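Local coordinates for protein sulfotransferase (Mycobacterium tuberculosis, PDB 2ZQ5) that probably transfers a sulfuryl group from the donor PAPS to an acceptor, as sulfotransferases of its P-loop-related fold do, at residues V88-P93 against A244-A249; H121-E126 against P141-L146; P207-H212 against D240-T245. One frame throughout, in Å; residues are numbered along the deposited sequence.

Contact 1 (V88-P93 against A244-A249); sequences VAIKRP and ATYPDA
Asp-248 lays its carboxylate against the backbone of Lys-91 and Arg-92, with Asp-248 OD2 receiving the amide N-H of Arg-92 at 2.9 Å. The bond is nearly straight, 164° at the hydrogen, but the N-H comes from above the carboxylate plane, 61° out of it. Asp-248 can reach there because its CG sits in the crowded position between its own N and carbonyl carbon (chi1 60°), at the third place of a type I turn running from Tyr-246 to Ala-249 and closed by Ala-249 N to Tyr-246 O. Both carboxylate oxygens also take a water. One water donates to both Asp-248 OD1 and Ile-90 O; a second donates to Asp-248 OD2 and Ile-90 O, so two waters grip that carbonyl. A third links Arg-92 NE to Asp-248 O, while NH2 of Arg-92 bonds Phe-335 O. Deeper in, the Tyr-246 ring is met obliquely by Pro-93 CG, 3.9 Å from its CD1, and by Ile-90 CG2, 4.1 Å from its CE1; its hydroxyl bonds His-212 ND1. Backbone CA-H contacts extend the join: Arg-92 CA lies 3.5 Å from Asp-248 O, and Ala-249 CA 3.6 Å from Pro-93 O. The two loops thus lead side by side into the parallel strands 94-97 and 250-255 of the central sheet, Pro-93 already sharing backbone hydrogen bonds with Leu-250. Lys-91 NZ, 5.2 Å from Asp-248 OD2, reaches it indirectly, through a weak bond to the second water; the nearby positive charges perhaps favour the ionised carboxylate.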
# COMPACT_ATOMS: atom_id res chain seq x y z
N VAL A 88 16.34 5.34 -15.82
CA VAL A 88 16.65 5.23 -14.40
C VAL A 88 16.73 3.78 -13.97
O VAL A 88 15.79 3.01 -14.16
CB VAL A 88 15.59 5.95 -13.54
CG1 VAL A 88 15.88 5.73 -12.05
CG2 VAL A 88 15.58 7.44 -13.87
N ALA A 89 17.86 3.40 -13.40
CA ALA A 89 18.05 2.04 -12.92
C ALA A 89 17.69 1.99 -11.44
O ALA A 89 18.05 2.88 -10.67
CB ALA A 89 19.49 1.60 -13.13
N ILE A 90 16.97 0.95 -11.04
CA ILE A 90 16.58 0.76 -9.65
C ILE A 90 17.45 -0.38 -9.14
O ILE A 90 17.21 -1.54 -9.47
CB ILE A 90 15.09 0.36 -9.53
CG1 ILE A 90 14.21 1.37 -10.27
CG2 ILE A 90 14.69 0.28 -8.06
CD1 ILE A 90 14.25 2.78 -9.72
N LYS A 91 18.46 -0.05 -8.33
CA LYS A 91 19.37 -1.07 -7.82
C LYS A 91 19.12 -1.51 -6.39
O LYS A 91 19.06 -0.69 -5.47
CB LYS A 91 20.82 -0.58 -7.95
CG LYS A 91 21.27 -0.36 -9.39
CD LYS A 91 21.15 -1.64 -10.21
CE LYS A 91 21.56 -1.43 -11.66
NZ LYS A 91 21.42 -2.68 -12.46
N ARG A 92 19.00 -2.82 -6.22
CA ARG A 92 18.78 -3.45 -4.92
C ARG A 92 17.84 -2.68 -3.99
O ARG A 92 18.23 -2.27 -2.89
CB ARG A 92 20.12 -3.70 -4.23
CG ARG A 92 21.09 -4.56 -5.04
CD ARG A 92 22.35 -4.88 -4.24
NE ARG A 92 22.12 -5.92 -3.23
CZ ARG A 92 22.83 -6.04 -2.11
NH1 ARG A 92 23.79 -5.17 -1.84
NH2 ARG A 92 22.58 -7.02 -1.27
N PRO A 93 16.59 -2.48 -4.42
CA PRO A 93 15.61 -1.76 -3.60
C PRO A 93 15.20 -2.62 -2.41
O PRO A 93 15.29 -3.85 -2.47
CB PRO A 93 14.45 -1.55 -4.57
CG PRO A 93 14.53 -2.77 -5.46
CD PRO A 93 16.02 -2.85 -5.73
N ALA A 244 10.27 -10.66 -10.28
CA ALA A 244 10.41 -10.60 -11.74
C ALA A 244 10.74 -9.17 -12.17
O ALA A 244 11.51 -8.95 -13.11
CB ALA A 244 9.13 -11.08 -12.41
N THR A 245 10.15 -8.21 -11.46
CA THR A 245 10.34 -6.80 -11.76
C THR A 245 11.61 -6.23 -11.14
O THR A 245 12.27 -5.36 -11.73
CB THR A 245 9.13 -5.99 -11.26
OG1 THR A 245 7.93 -6.55 -11.81
CG2 THR A 245 9.23 -4.53 -11.68
N TYR A 246 11.96 -6.72 -9.96
CA TYR A 246 13.14 -6.28 -9.22
C TYR A 246 13.90 -7.54 -8.80
O TYR A 246 13.87 -7.94 -7.63
CB TYR A 246 12.70 -5.51 -7.97
CG TYR A 246 11.76 -4.36 -8.23
CD1 TYR A 246 12.23 -3.12 -8.65
CD2 TYR A 246 10.38 -4.49 -8.01
CE1 TYR A 246 11.37 -2.03 -8.84
CE2 TYR A 246 9.51 -3.41 -8.19
CZ TYR A 246 10.01 -2.19 -8.60
OH TYR A 246 9.17 -1.11 -8.76
N PRO A 247 14.62 -8.17 -9.74
CA PRO A 247 15.39 -9.39 -9.47
C PRO A 247 16.36 -9.35 -8.29
O PRO A 247 16.60 -10.38 -7.65
CB PRO A 247 16.10 -9.65 -10.80
CG PRO A 247 15.16 -9.06 -11.81
CD PRO A 247 14.75 -7.77 -11.15
N ASP A 248 16.92 -8.18 -8.03
CA ASP A 248 17.88 -8.00 -6.95
C ASP A 248 17.28 -7.39 -5.68
O ASP A 248 18.01 -6.86 -4.84
CB ASP A 248 19.03 -7.11 -7.44
CG ASP A 248 18.54 -5.73 -7.87
OD1 ASP A 248 17.31 -5.51 -7.90
OD2 ASP A 248 19.39 -4.87 -8.19
N ALA A 249 15.96 -7.47 -5.54
CA ALA A 249 15.30 -6.89 -4.38
C ALA A 249 15.72 -7.48 -3.04
O ALA A 249 16.09 -8.66 -2.94
CB ALA A 249 13.78 -7.02 -4.53
O HOH W 1 15.67 -3.75 -9.18
O HOH W 2 18.91 -3.72 -10.59
O HOH W 3 20.40 -8.19 -4.03

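Contact 2 (H121-E126 against P141-L146); sequences HMWLAE and PLYRQL
The indole of Trp-123 receives the edge of the Tyr-143 ring over one face. Tyr-143 CD1 lies 3.6 Å from Trp-123 CE2, the phenol and five-membered-ring centroids are 4.7 Å apart, and the planes stand at 83°, which makes the pair a T-shaped (edge-to-face) stack. The same tyrosine also places its CB over the six-membered ring, 3.9 Å from the centroid and 10° off the normal, a CH-pi contact. Both halves of the indole are therefore met by one residue. At the indole edge, Leu-142 CB approaches Trp-123 CZ3 at 4.3 Å, while Leu-146 CD1 presses tightly on Trp-123 CB at 3.4 Å and reaches Glu-126 CB at 4.2 Å. These contacts join the short helix 122-126, just after the edge strand 117-119 of the parallel sheet, to the start of helix 141-156; the segment axes run 10.1 Å apart at 101°, almost perpendicular. Torsions set the stack: Trp-123 CG occupies the crowded place between its N and carbonyl carbon, and Tyr-143 CG is anti to its backbone N. Leu-124 CD2 backs the opposite indole face, 3.6 Å above the plane. Farther out, Trp-137 meets Trp-123 edge-to-face and also touches the Tyr-143 ring. His-121 is the N-cap residue of helix 122-126, its carbonyl taking the amides of Leu-124 and Ala-125, and Asn-140 OD1 accepts the amide of Tyr-143 at the start of the other helix.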
# COMPACT_ATOMS: atom_id res chain seq x y z
N HIS A 121 7.09 9.52 -0.91
CA HIS A 121 6.43 10.60 -0.19
C HIS A 121 4.97 10.68 -0.59
O HIS A 121 4.63 10.60 -1.77
CB HIS A 121 7.16 11.91 -0.46
CG HIS A 121 8.61 11.87 -0.10
ND1 HIS A 121 9.06 11.91 1.20
CD2 HIS A 121 9.70 11.67 -0.88
CE1 HIS A 121 10.37 11.75 1.21
NE2 HIS A 121 10.78 11.60 -0.04
N MET A 122 4.12 10.85 0.41
CA MET A 122 2.68 10.92 0.21
C MET A 122 2.24 11.81 -0.95
O MET A 122 1.50 11.37 -1.83
CB MET A 122 2.03 11.39 1.52
CG MET A 122 0.53 11.18 1.63
SD MET A 122 -0.46 12.09 0.44
CE MET A 122 -0.09 13.72 0.86
N TRP A 123 2.69 13.06 -0.98
CA TRP A 123 2.25 13.95 -2.04
C TRP A 123 2.66 13.52 -3.44
O TRP A 123 1.98 13.86 -4.41
CB TRP A 123 2.70 15.40 -1.77
CG TRP A 123 4.15 15.73 -1.98
CD1 TRP A 123 5.21 15.35 -1.21
CD2 TRP A 123 4.69 16.58 -3.00
NE1 TRP A 123 6.38 15.91 -1.68
CE2 TRP A 123 6.08 16.68 -2.78
CE3 TRP A 123 4.13 17.27 -4.08
CZ2 TRP A 123 6.92 17.44 -3.60
CZ3 TRP A 123 4.96 18.03 -4.90
CH2 TRP A 123 6.34 18.11 -4.65
N LEU A 124 3.74 12.77 -3.54
CA LEU A 124 4.20 12.30 -4.84
C LEU A 124 3.41 11.07 -5.26
O LEU A 124 3.24 10.81 -6.45
CB LEU A 124 5.70 11.99 -4.78
CG LEU A 124 6.54 13.23 -4.44
CD1 LEU A 124 7.98 12.81 -4.19
CD2 LEU A 124 6.46 14.25 -5.56
N ALA A 125 2.91 10.32 -4.29
CA ALA A 125 2.10 9.14 -4.59
C ALA A 125 0.73 9.64 -5.03
O ALA A 125 0.07 9.03 -5.88
CB ALA A 125 1.97 8.26 -3.35
N GLU A 126 0.29 10.76 -4.46
CA GLU A 126 -1.00 11.35 -4.81
C GLU A 126 -0.88 12.08 -6.15
O GLU A 126 -1.84 12.15 -6.91
CB GLU A 126 -1.45 12.34 -3.74
CG GLU A 126 -1.85 11.72 -2.40
CD GLU A 126 -3.25 11.12 -2.41
OE1 GLU A 126 -4.02 11.42 -3.35
OE2 GLU A 126 -3.58 10.37 -1.47
N PRO A 141 3.74 24.82 -5.46
CA PRO A 141 2.29 24.93 -5.61
C PRO A 141 1.53 23.64 -5.30
O PRO A 141 0.58 23.64 -4.52
CB PRO A 141 2.13 25.35 -7.07
CG PRO A 141 3.35 26.20 -7.29
CD PRO A 141 4.43 25.36 -6.64
N LEU A 142 1.96 22.53 -5.90
CA LEU A 142 1.30 21.25 -5.68
C LEU A 142 1.47 20.71 -4.26
O LEU A 142 0.51 20.20 -3.68
CB LEU A 142 1.78 20.23 -6.71
CG LEU A 142 1.39 20.55 -8.16
CD1 LEU A 142 1.94 19.47 -9.09
CD2 LEU A 142 -0.12 20.63 -8.28
N TYR A 143 2.67 20.81 -3.71
CA TYR A 143 2.89 20.33 -2.35
C TYR A 143 2.01 21.10 -1.38
O TYR A 143 1.32 20.52 -0.55
CB TYR A 143 4.35 20.50 -1.93
CG TYR A 143 4.62 20.09 -0.50
CD1 TYR A 143 4.83 18.76 -0.16
CD2 TYR A 143 4.63 21.04 0.53
CE1 TYR A 143 5.05 18.37 1.16
CE2 TYR A 143 4.85 20.66 1.85
CZ TYR A 143 5.06 19.33 2.16
OH TYR A 143 5.27 18.95 3.47
N ARG A 144 2.05 22.43 -1.49
CA ARG A 144 1.25 23.29 -0.62
C ARG A 144 -0.22 22.97 -0.80
O ARG A 144 -0.98 22.95 0.17
CB ARG A 144 1.52 24.76 -0.95
CG ARG A 144 2.95 25.20 -0.67
CD ARG A 144 3.19 26.62 -1.18
NE ARG A 144 2.24 27.57 -0.60
CZ ARG A 144 2.25 27.96 0.67
NH1 ARG A 144 3.17 27.49 1.51
NH2 ARG A 144 1.35 28.83 1.10
N GLN A 145 -0.62 22.74 -2.05
CA GLN A 145 -2.00 22.41 -2.37
C GLN A 145 -2.42 21.16 -1.60
O GLN A 145 -3.44 21.17 -0.91
CB GLN A 145 -2.13 22.17 -3.88
CG GLN A 145 -3.52 21.83 -4.37
CD GLN A 145 -3.61 21.80 -5.89
OE1 GLN A 145 -3.42 22.82 -6.55
NE2 GLN A 145 -3.90 20.63 -6.44
N LEU A 146 -1.63 20.10 -1.71
CA LEU A 146 -1.93 18.85 -1.02
C LEU A 146 -1.78 19.00 0.49
O LEU A 146 -2.59 18.46 1.25
CB LEU A 146 -1.01 17.74 -1.52
CG LEU A 146 -1.21 17.30 -2.98
CD1 LEU A 146 -0.14 16.30 -3.37
CD2 LEU A 146 -2.59 16.69 -3.14

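Contact 3 (P207-H212 against D240-T245); sequences PSYCRH and DALMAT
Helices 206-219 and 239-245 pack against each other beside the central parallel sheet of the sulfotransferase fold, a three-layer alpha/beta arrangement related to the P-loop NTPases. The axes of the segments 207-212 and 240-245 come within 8.7 Å and cross at -48°. The apolar part is carried by Tyr-209, whose ring lies across the backbone and CB atoms of the second helix. Ala-241 CB approaches obliquely, 4.0 Å from Tyr-209 CD1, whereas Leu-242 N sits over one face of the ring. Beside it, Leu-242 CA is 3.7 Å from Tyr-209 CD2, and the CB of that leucine is 3.9 Å from Tyr-209 CE2. Leu-242, with CG anti to its backbone N (chi1 -171°), also touches Phe-95 of strand 94-97, which carries the packing on to the sheet. Van der Waals contacts with a polar atom form a second group: Thr-245 OG1 rests 3.4 Å from Tyr-209 CB, and Cys-210 SG is a more distant neighbour of the same oxygen. Thr-245 CG2, anti to its own N, lies against the carbonyl of Tyr-209. No hydrogen bond links the two segments. The phenol hydroxyl of Tyr-209 pairs with Ser-234 OG. Within helix 239-245, Ala-241 O takes two donors from Thr-245, its amide and its OG1, the hydroxyl bonding at 2.9 Å from above the carbonyl plane.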
# COMPACT_ATOMS: atom_id res chain seq x y z
N PRO A 207 2.37 -7.34 -14.50
CA PRO A 207 2.13 -6.08 -15.21
C PRO A 207 1.95 -4.91 -14.26
O PRO A 207 2.40 -3.80 -14.54
CB PRO A 207 0.88 -6.38 -16.03
CG PRO A 207 0.99 -7.86 -16.29
CD PRO A 207 1.43 -8.39 -14.95
N SER A 208 1.29 -5.15 -13.13
CA SER A 208 1.07 -4.10 -12.14
C SER A 208 2.38 -3.68 -11.49
O SER A 208 2.59 -2.50 -11.22
CB SER A 208 0.09 -4.57 -11.06
OG SER A 208 -1.22 -4.70 -11.58
N TYR A 209 3.27 -4.63 -11.24
CA TYR A 209 4.55 -4.28 -10.64
C TYR A 209 5.45 -3.58 -11.65
O TYR A 209 6.28 -2.75 -11.28
CB TYR A 209 5.23 -5.50 -10.03
CG TYR A 209 4.80 -5.73 -8.60
CD1 TYR A 209 3.49 -6.09 -8.29
CD2 TYR A 209 5.69 -5.51 -7.54
CE1 TYR A 209 3.06 -6.23 -6.97
CE2 TYR A 209 5.27 -5.65 -6.21
CZ TYR A 209 3.96 -6.00 -5.94
OH TYR A 209 3.53 -6.12 -4.64
N CYS A 210 5.30 -3.91 -12.92
CA CYS A 210 6.08 -3.24 -13.95
C CYS A 210 5.69 -1.76 -13.97
O CYS A 210 6.54 -0.88 -14.15
CB CYS A 210 5.83 -3.90 -15.30
SG CYS A 210 6.74 -5.44 -15.53
N ARG A 211 4.40 -1.49 -13.78
CA ARG A 211 3.94 -0.10 -13.77
C ARG A 211 4.47 0.58 -12.50
O ARG A 211 4.85 1.75 -12.52
CB ARG A 211 2.41 -0.04 -13.81
CG ARG A 211 1.89 1.36 -14.04
CD ARG A 211 0.39 1.47 -13.86
NE ARG A 211 -0.04 2.85 -14.03
CZ ARG A 211 -0.27 3.43 -15.20
NH1 ARG A 211 -0.13 2.74 -16.33
NH2 ARG A 211 -0.61 4.71 -15.26
N HIS A 212 4.47 -0.16 -11.40
CA HIS A 212 4.97 0.33 -10.12
C HIS A 212 6.41 0.81 -10.33
O HIS A 212 6.78 1.91 -9.91
CB HIS A 212 4.89 -0.82 -9.10
CG HIS A 212 5.47 -0.53 -7.75
ND1 HIS A 212 6.81 -0.68 -7.47
CD2 HIS A 212 4.88 -0.19 -6.58
CE1 HIS A 212 7.02 -0.45 -6.18
NE2 HIS A 212 5.86 -0.15 -5.62
N ASP A 240 6.32 -13.17 -6.52
CA ASP A 240 6.87 -13.56 -7.81
C ASP A 240 6.93 -12.37 -8.76
O ASP A 240 7.91 -12.20 -9.49
CB ASP A 240 6.06 -14.69 -8.46
CG ASP A 240 6.20 -16.01 -7.72
OD1 ASP A 240 7.32 -16.33 -7.27
OD2 ASP A 240 5.20 -16.74 -7.61
N ALA A 241 5.89 -11.54 -8.75
CA ALA A 241 5.87 -10.36 -9.62
C ALA A 241 6.93 -9.37 -9.16
O ALA A 241 7.59 -8.73 -9.98
CB ALA A 241 4.49 -9.70 -9.58
N LEU A 242 7.09 -9.26 -7.85
CA LEU A 242 8.07 -8.36 -7.28
C LEU A 242 9.47 -8.77 -7.74
O LEU A 242 10.23 -7.94 -8.23
CB LEU A 242 7.96 -8.40 -5.75
CG LEU A 242 8.75 -7.38 -4.91
CD1 LEU A 242 8.16 -7.35 -3.51
CD2 LEU A 242 10.23 -7.74 -4.87
N MET A 243 9.80 -10.05 -7.59
CA MET A 243 11.12 -10.53 -7.99
C MET A 243 11.34 -10.47 -9.51
O MET A 243 12.46 -10.27 -9.97
CB MET A 243 11.36 -11.95 -7.48
CG MET A 243 11.32 -12.08 -5.96
SD MET A 243 12.49 -10.99 -5.10
CE MET A 243 13.96 -11.99 -5.12
N ALA A 244 10.27 -10.66 -10.28
CA ALA A 244 10.41 -10.60 -11.74
C ALA A 244 10.74 -9.17 -12.17
O ALA A 244 11.51 -8.95 -13.11
CB ALA A 244 9.13 -11.08 -12.41
N THR A 245 10.15 -8.21 -11.46
CA THR A 245 10.34 -6.80 -11.76
C THR A 245 11.61 -6.23 -11.14
O THR A 245 12.27 -5.36 -11.73
CB THR A 245 9.13 -5.99 -11.26
OG1 THR A 245 7.93 -6.55 -11.81
CG2 THR A 245 9.23 -4.53 -11.68

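From the N terminus, the loop after helix 55-81 brings in residues 88-93, and contact 1 closes only when the chain reaches 244-249. Within that long excursion lie contact 2, a short closure over 14 residues between helices 122-126 and 141-156, and the first segment of contact 3. Contact 3 opens after contact 2 has closed and ends on helix 239-245, sharing Ala-244 and Thr-245 with contact 1. Those two adjoin: the Tyr-246 hydroxyl meets helix 206-219, tying it to the turn that leads into strand 250-255. Contact 2 stands apart, its centre about 25 Å from the centre of each of the others, on the helix that follows edge strand 117-119.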